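Local coordinates for hypothetical protein ydiI (Escherichia coli, PDB 1VH5) that hydrolyses 1,4-dihydroxy-2-naphthoyl-CoA to 1,4-dihydroxy-2-naphthoate in menaquinone biosynthesis and also cleaves a wide range of other acyl-CoA thioesters, at residues I4-M17 against S69-K81. Residues are numbered along the deposited sequence; the frame is centred on the assembly and turned at random. Where two conformers were deposited one is given.
Sequences IWKRKITLEALNAM and SVAGYLCTEGEQK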
loop_
_atom_site.group_PDB
_atom_site.type_symbol
_atom_site.label_atom_id
_atom_site.label_comp_id
_atom_site.label_asym_id
_atom_site.label_seq_id
_atom_site.Cartn_x
_atom_site.Cartn_y
_atom_site.Cartn_z
ATOM N N ILE A 4 -20.089 -13.378 11.140
ATOM C CA ILE A 4 -20.154 -13.047 9.697
ATOM C C ILE A 4 -19.528 -14.106 8.796
ATOM O O ILE A 4 -19.817 -14.164 7.609
ATOM C CB ILE A 4 -19.526 -11.658 9.424
ATOM C CG1 ILE A 4 -17.992 -11.691 9.623
ATOM C CG2 ILE A 4 -20.252 -10.552 10.234
ATOM C CD1 ILE A 4 -17.346 -10.361 9.350
ATOM N N TRP A 5 -18.643 -14.951 9.342
ATOM C CA TRP A 5 -17.850 -15.811 8.459
ATOM C C TRP A 5 -18.673 -16.946 7.886
ATOM O O TRP A 5 -19.586 -17.479 8.566
ATOM C CB TRP A 5 -16.638 -16.424 9.171
ATOM C CG TRP A 5 -15.918 -15.422 10.048
ATOM C CD1 TRP A 5 -15.812 -15.445 11.411
ATOM C CD2 TRP A 5 -15.205 -14.253 9.613
ATOM N NE1 TRP A 5 -15.102 -14.358 11.850
ATOM C CE2 TRP A 5 -14.716 -13.610 10.770
ATOM C CE3 TRP A 5 -14.962 -13.669 8.361
ATOM C CZ2 TRP A 5 -13.980 -12.435 10.718
ATOM C CZ3 TRP A 5 -14.240 -12.484 8.307
ATOM C CH2 TRP A 5 -13.749 -11.888 9.486
ATOM N N LYS A 6 -18.334 -17.315 6.654
ATOM C CA LYS A 6 -18.888 -18.500 5.984
ATOM C C LYS A 6 -17.923 -19.663 5.935
ATOM O O LYS A 6 -18.293 -20.783 5.574
ATOM C CB LYS A 6 -19.338 -18.174 4.571
ATOM C CG LYS A 6 -20.518 -17.242 4.510
ATOM C CD LYS A 6 -20.975 -17.169 3.074
ATOM C CE LYS A 6 -22.177 -16.312 2.880
ATOM N NZ LYS A 6 -22.596 -16.630 1.495
ATOM N N ARG A 7 -16.683 -19.408 6.310
ATOM C CA ARG A 7 -15.658 -20.439 6.303
ATOM C C ARG A 7 -15.023 -20.429 7.657
ATOM O O ARG A 7 -14.861 -19.383 8.272
ATOM C CB ARG A 7 -14.565 -20.154 5.274
ATOM C CG ARG A 7 -15.004 -19.985 3.838
ATOM C CD ARG A 7 -13.850 -19.752 2.893
ATOM N NE ARG A 7 -14.237 -19.276 1.573
ATOM C CZ ARG A 7 -14.528 -20.043 0.537
ATOM N NH1 ARG A 7 -14.860 -19.492 -0.615
ATOM N NH2 ARG A 7 -14.471 -21.378 0.629
ATOM N N LYS A 8 -14.630 -21.608 8.123
ATOM C CA LYS A 8 -13.871 -21.686 9.367
ATOM C C LYS A 8 -12.375 -21.764 9.045
ATOM O O LYS A 8 -11.952 -22.425 8.104
ATOM C CB LYS A 8 -14.331 -22.891 10.209
ATOM C CG LYS A 8 -13.816 -22.882 11.653
ATOM C CD LYS A 8 -14.694 -22.024 12.563
ATOM C CE LYS A 8 -15.714 -22.852 13.340
ATOM N NZ LYS A 8 -16.639 -21.965 14.099
ATOM N N ILE A 9 -11.585 -21.039 9.812
ATOM C CA ILE A 9 -10.134 -21.098 9.701
ATOM C C ILE A 9 -9.511 -20.899 11.075
ATOM O O ILE A 9 -10.044 -20.162 11.898
ATOM C CB ILE A 9 -9.623 -20.048 8.646
ATOM C CG1 ILE A 9 -8.239 -20.431 8.122
ATOM C CG2 ILE A 9 -9.656 -18.605 9.189
ATOM C CD1 ILE A 9 -7.840 -19.641 6.864
ATOM N N THR A 10 -8.416 -21.610 11.342
ATOM C CA THR A 10 -7.630 -21.353 12.542
ATOM C C THR A 10 -6.663 -20.216 12.258
ATOM O O THR A 10 -6.368 -19.931 11.090
ATOM C CB THR A 10 -6.800 -22.576 12.939
ATOM O OG1 THR A 10 -6.052 -23.026 11.798
ATOM C CG2 THR A 10 -7.708 -23.751 13.342
ATOM N N LEU A 11 -6.152 -19.602 13.324
ATOM C CA LEU A 11 -5.086 -18.610 13.199
ATOM C C LEU A 11 -3.861 -19.212 12.530
ATOM O O LEU A 11 -3.210 -18.590 11.710
ATOM C CB LEU A 11 -4.714 -18.007 14.556
ATOM C CG LEU A 11 -5.535 -16.819 15.061
ATOM C CD1 LEU A 11 -5.009 -16.358 16.414
ATOM C CD2 LEU A 11 -5.624 -15.641 14.075
ATOM N N GLU A 12 -3.562 -20.459 12.879
ATOM C CA GLU A 12 -2.474 -21.184 12.256
ATOM C C GLU A 12 -2.572 -21.250 10.726
ATOM O O GLU A 12 -1.593 -20.972 10.027
ATOM C CB GLU A 12 -2.422 -22.609 12.824
ATOM C CG GLU A 12 -1.308 -22.852 13.824
ATOM C CD GLU A 12 -1.279 -24.297 14.265
ATOM O OE1 GLU A 12 -0.823 -25.155 13.469
ATOM O OE2 GLU A 12 -1.754 -24.575 15.389
ATOM N N ALA A 13 -3.730 -21.660 10.206
ATOM C CA ALA A 13 -3.894 -21.830 8.760
ATOM C C ALA A 13 -3.918 -20.466 8.042
ATOM O O ALA A 13 -3.437 -20.342 6.910
ATOM C CB ALA A 13 -5.151 -22.675 8.432
ATOM N N LEU A 14 -4.456 -19.461 8.732
ATOM C CA LEU A 14 -4.457 -18.073 8.254
ATOM C C LEU A 14 -3.005 -17.594 8.083
ATOM O O LEU A 14 -2.606 -17.101 7.027
ATOM C CB LEU A 14 -5.181 -17.190 9.270
ATOM C CG LEU A 14 -5.813 -15.852 8.935
ATOM C CD1 LEU A 14 -6.390 -15.918 7.529
ATOM C CD2 LEU A 14 -6.896 -15.484 9.955
ATOM N N ASN A 15 -2.195 -17.794 9.122
ATOM C CA ASN A 15 -0.802 -17.379 9.091
ATOM C C ASN A 15 0.059 -18.169 8.117
ATOM O O ASN A 15 1.038 -17.646 7.596
ATOM C CB ASN A 15 -0.223 -17.364 10.498
ATOM C CG ASN A 15 -0.646 -16.142 11.245
ATOM O OD1 ASN A 15 -0.566 -15.038 10.688
ATOM N ND2 ASN A 15 -1.196 -16.294 12.437
ATOM N N ALA A 16 -0.323 -19.425 7.850
ATOM C CA ALA A 16 0.401 -20.232 6.883
ATOM C C ALA A 16 0.323 -19.678 5.463
ATOM O O ALA A 16 1.204 -19.930 4.649
ATOM C CB ALA A 16 -0.088 -21.679 6.920
ATOM N N MET A 17 -0.715 -18.888 5.174
ATOM C CA MET A 17 -0.924 -18.375 3.816
ATOM C C MET A 17 0.201 -17.470 3.319
ATOM O O MET A 17 0.492 -17.407 2.121
ATOM C CB MET A 17 -2.219 -17.565 3.763
ATOM C CG MET A 17 -3.482 -18.360 3.947
ATOM S SD MET A 17 -4.901 -17.238 3.995
ATOM C CE MET A 17 -5.134 -16.824 2.258
ATOM N N SER A 69 -8.579 -8.546 2.386
ATOM C CA SER A 69 -8.731 -9.587 1.356
ATOM C C SER A 69 -9.067 -10.947 1.945
ATOM O O SER A 69 -9.919 -11.654 1.409
ATOM C CB SER A 69 -7.422 -9.755 0.571
ATOM O OG SER A 69 -7.073 -8.563 -0.106
ATOM N N VAL A 70 -8.397 -11.333 3.036
ATOM C CA VAL A 70 -8.692 -12.615 3.675
ATOM C C VAL A 70 -10.058 -12.545 4.357
ATOM O O VAL A 70 -10.834 -13.478 4.232
ATOM C CB VAL A 70 -7.667 -12.846 4.866
ATOM C CG1 VAL A 70 -8.170 -13.919 5.856
ATOM C CG2 VAL A 70 -6.282 -13.181 4.375
ATOM N N ALA A 71 -10.399 -11.423 5.001
ATOM C CA ALA A 71 -11.733 -11.313 5.626
ATOM C C ALA A 71 -12.811 -11.486 4.569
ATOM O O ALA A 71 -13.814 -12.209 4.772
ATOM C CB ALA A 71 -11.884 -9.969 6.336
ATOM N N GLY A 72 -12.611 -10.863 3.417
ATOM C CA GLY A 72 -13.565 -10.970 2.310
ATOM C C GLY A 72 -13.736 -12.421 1.880
ATOM O O GLY A 72 -14.874 -12.916 1.690
ATOM N N TYR A 73 -12.609 -13.134 1.670
ATOM C CA TYR A 73 -12.634 -14.554 1.291
ATOM C C TYR A 73 -13.402 -15.375 2.336
ATOM O O TYR A 73 -14.227 -16.234 1.980
ATOM C CB TYR A 73 -11.177 -15.059 1.168
ATOM C CG TYR A 73 -11.078 -16.593 1.121
ATOM C CD1 TYR A 73 -11.445 -17.304 -0.024
ATOM C CD2 TYR A 73 -10.610 -17.304 2.229
ATOM C CE1 TYR A 73 -11.364 -18.718 -0.063
ATOM C CE2 TYR A 73 -10.504 -18.709 2.188
ATOM C CZ TYR A 73 -10.881 -19.388 1.036
ATOM O OH TYR A 73 -10.801 -20.773 0.999
ATOM N N LEU A 74 -13.161 -15.091 3.613
ATOM C CA LEU A 74 -13.817 -15.843 4.686
ATOM C C LEU A 74 -15.319 -15.618 4.737
ATOM O O LEU A 74 -16.025 -16.416 5.396
ATOM C CB LEU A 74 -13.200 -15.558 6.059
ATOM C CG LEU A 74 -11.719 -15.961 6.222
ATOM C CD1 LEU A 74 -11.165 -15.407 7.525
ATOM C CD2 LEU A 74 -11.520 -17.490 6.193
ATOM N N CYS A 75 -15.822 -14.599 4.019
ATOM C CA CYS A 75 -17.255 -14.293 3.949
ATOM C C CYS A 75 -17.865 -14.789 2.636
ATOM O O CYS A 75 -18.994 -14.413 2.293
ATOM C CB CYS A 75 -17.540 -12.805 4.165
ATOM S SG CYS A 75 -17.150 -12.272 5.854
ATOM N N THR A 76 -17.116 -15.609 1.901
ATOM C CA THR A 76 -17.660 -16.294 0.710
ATOM C C THR A 76 -17.685 -17.790 0.978
ATOM O O THR A 76 -17.204 -18.251 2.026
ATOM C CB THR A 76 -16.838 -16.006 -0.582
ATOM O OG1 THR A 76 -15.516 -16.568 -0.451
ATOM C CG2 THR A 76 -16.702 -14.511 -0.860
ATOM N N GLU A 77 -18.220 -18.556 0.030
ATOM C CA GLU A 77 -18.297 -20.001 0.246
ATOM C C GLU A 77 -17.958 -20.814 -1.000
ATOM O O GLU A 77 -17.956 -20.288 -2.116
ATOM C CB GLU A 77 -19.649 -20.395 0.868
ATOM C CG GLU A 77 -20.886 -20.019 0.064
ATOM C CD GLU A 77 -22.155 -20.297 0.874
ATOM O OE1 GLU A 77 -22.468 -21.483 1.049
ATOM O OE2 GLU A 77 -22.834 -19.353 1.320
ATOM N N GLY A 78 -17.634 -22.093 -0.803
ATOM C CA GLY A 78 -17.206 -22.957 -1.899
ATOM C C GLY A 78 -16.030 -22.402 -2.696
ATOM O O GLY A 78 -15.042 -21.979 -2.124
ATOM N N GLU A 79 -16.134 -22.415 -4.015
ATOM C CA GLU A 79 -15.033 -21.961 -4.862
ATOM C C GLU A 79 -15.097 -20.460 -5.178
ATOM O O GLU A 79 -14.360 -19.979 -6.042
ATOM C CB GLU A 79 -14.968 -22.762 -6.171
ATOM C CG GLU A 79 -14.730 -24.255 -6.005
ATOM C CD GLU A 79 -13.460 -24.578 -5.233
ATOM O OE1 GLU A 79 -13.560 -25.202 -4.155
ATOM O OE2 GLU A 79 -12.348 -24.208 -5.694
ATOM N N GLN A 80 -16.003 -19.732 -4.529
ATOM C CA GLN A 80 -16.058 -18.275 -4.653
ATOM C C GLN A 80 -14.771 -17.665 -4.151
ATOM O O GLN A 80 -14.069 -18.231 -3.292
ATOM C CB GLN A 80 -17.183 -17.698 -3.814
ATOM C CG GLN A 80 -18.543 -17.941 -4.393
ATOM C CD GLN A 80 -19.634 -17.358 -3.534
ATOM O OE1 GLN A 80 -19.499 -17.251 -2.308
ATOM N NE2 GLN A 80 -20.745 -17.066 -4.152
ATOM N N LYS A 81 -14.446 -16.513 -4.716
ATOM C CA LYS A 81 -13.287 -15.756 -4.276
ATOM C C LYS A 81 -13.641 -14.275 -4.318
ATOM O O LYS A 81 -14.715 -13.882 -4.792
ATOM C CB LYS A 81 -12.082 -16.040 -5.195
ATOM C CG LYS A 81 -11.669 -17.513 -5.353
ATOM C CD LYS A 81 -10.419 -17.585 -6.207
ATOM C CE LYS A 81 -10.070 -19.019 -6.584
ATOM N NZ LYS A 81 -8.597 -19.240 -6.590
HETATM O O HOH W 1 -20.799 -15.713 -0.486
#
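The guanidinium of Arg7 lies flat on the Tyr73 ring, planes 6° apart, with Glu77 CA over its opposite face and Tyr73 O, Thr76 OG1 and the Gly78 carbonyl around its edge. This cation-pi stack joins the N-terminal segment 4-10 to the end of the long central helix 57-74 of the hotdog fold and to the turn after it. The Trp5 indole has Ile4 CG1 over one face, Leu74 CD1 toward the rim of the other and Ala71 O at its edge; Cys75 SG approaches obliquely, 3.6 Å from CE3. Its NE1 donates to Gly34 O, which ties this patch to the residues after strand 29-33. Ile4 and Cys75 also touch Leu109, a substrate-binding residue.

The Arg7 chain runs extended from CG to NE; the Arg7 and Tyr73 side chains cross at about a right angle, and CD lies over the same ring face in a CH-pi contact. NE donates to Tyr73 O (3.1 Å) from above the carbonyl plane; Thr76 N and Thr76 OG1 donate there too, so this carbonyl at the end of the helix is held by three donors. NH1 reaches Thr76 OG1 at 3.0 Å, and NH1 and NH2 together clamp Gly78 O end-on, within the type II' turn Glu77-Gln80. A leucine in place of Arg7 would probably leave Gly78 O without either clamping donor, Tyr73 O without NE and the Tyr73 face without its cation.

Farther along, Ile9 CG2 meets Leu74 CD2 at 3.7 Å. The backbone is pinned by Lys6 N to Leu74 O (2.8 Å), and more weakly by Arg7 N to the same oxygen. Beyond CG the Lys6 chain stays extended, passing Cys75 O to bring NZ to the anti lone pair of Glu77 OE2, a 2.7 Å salt bridge, while a water links NZ to Gln80 OE1.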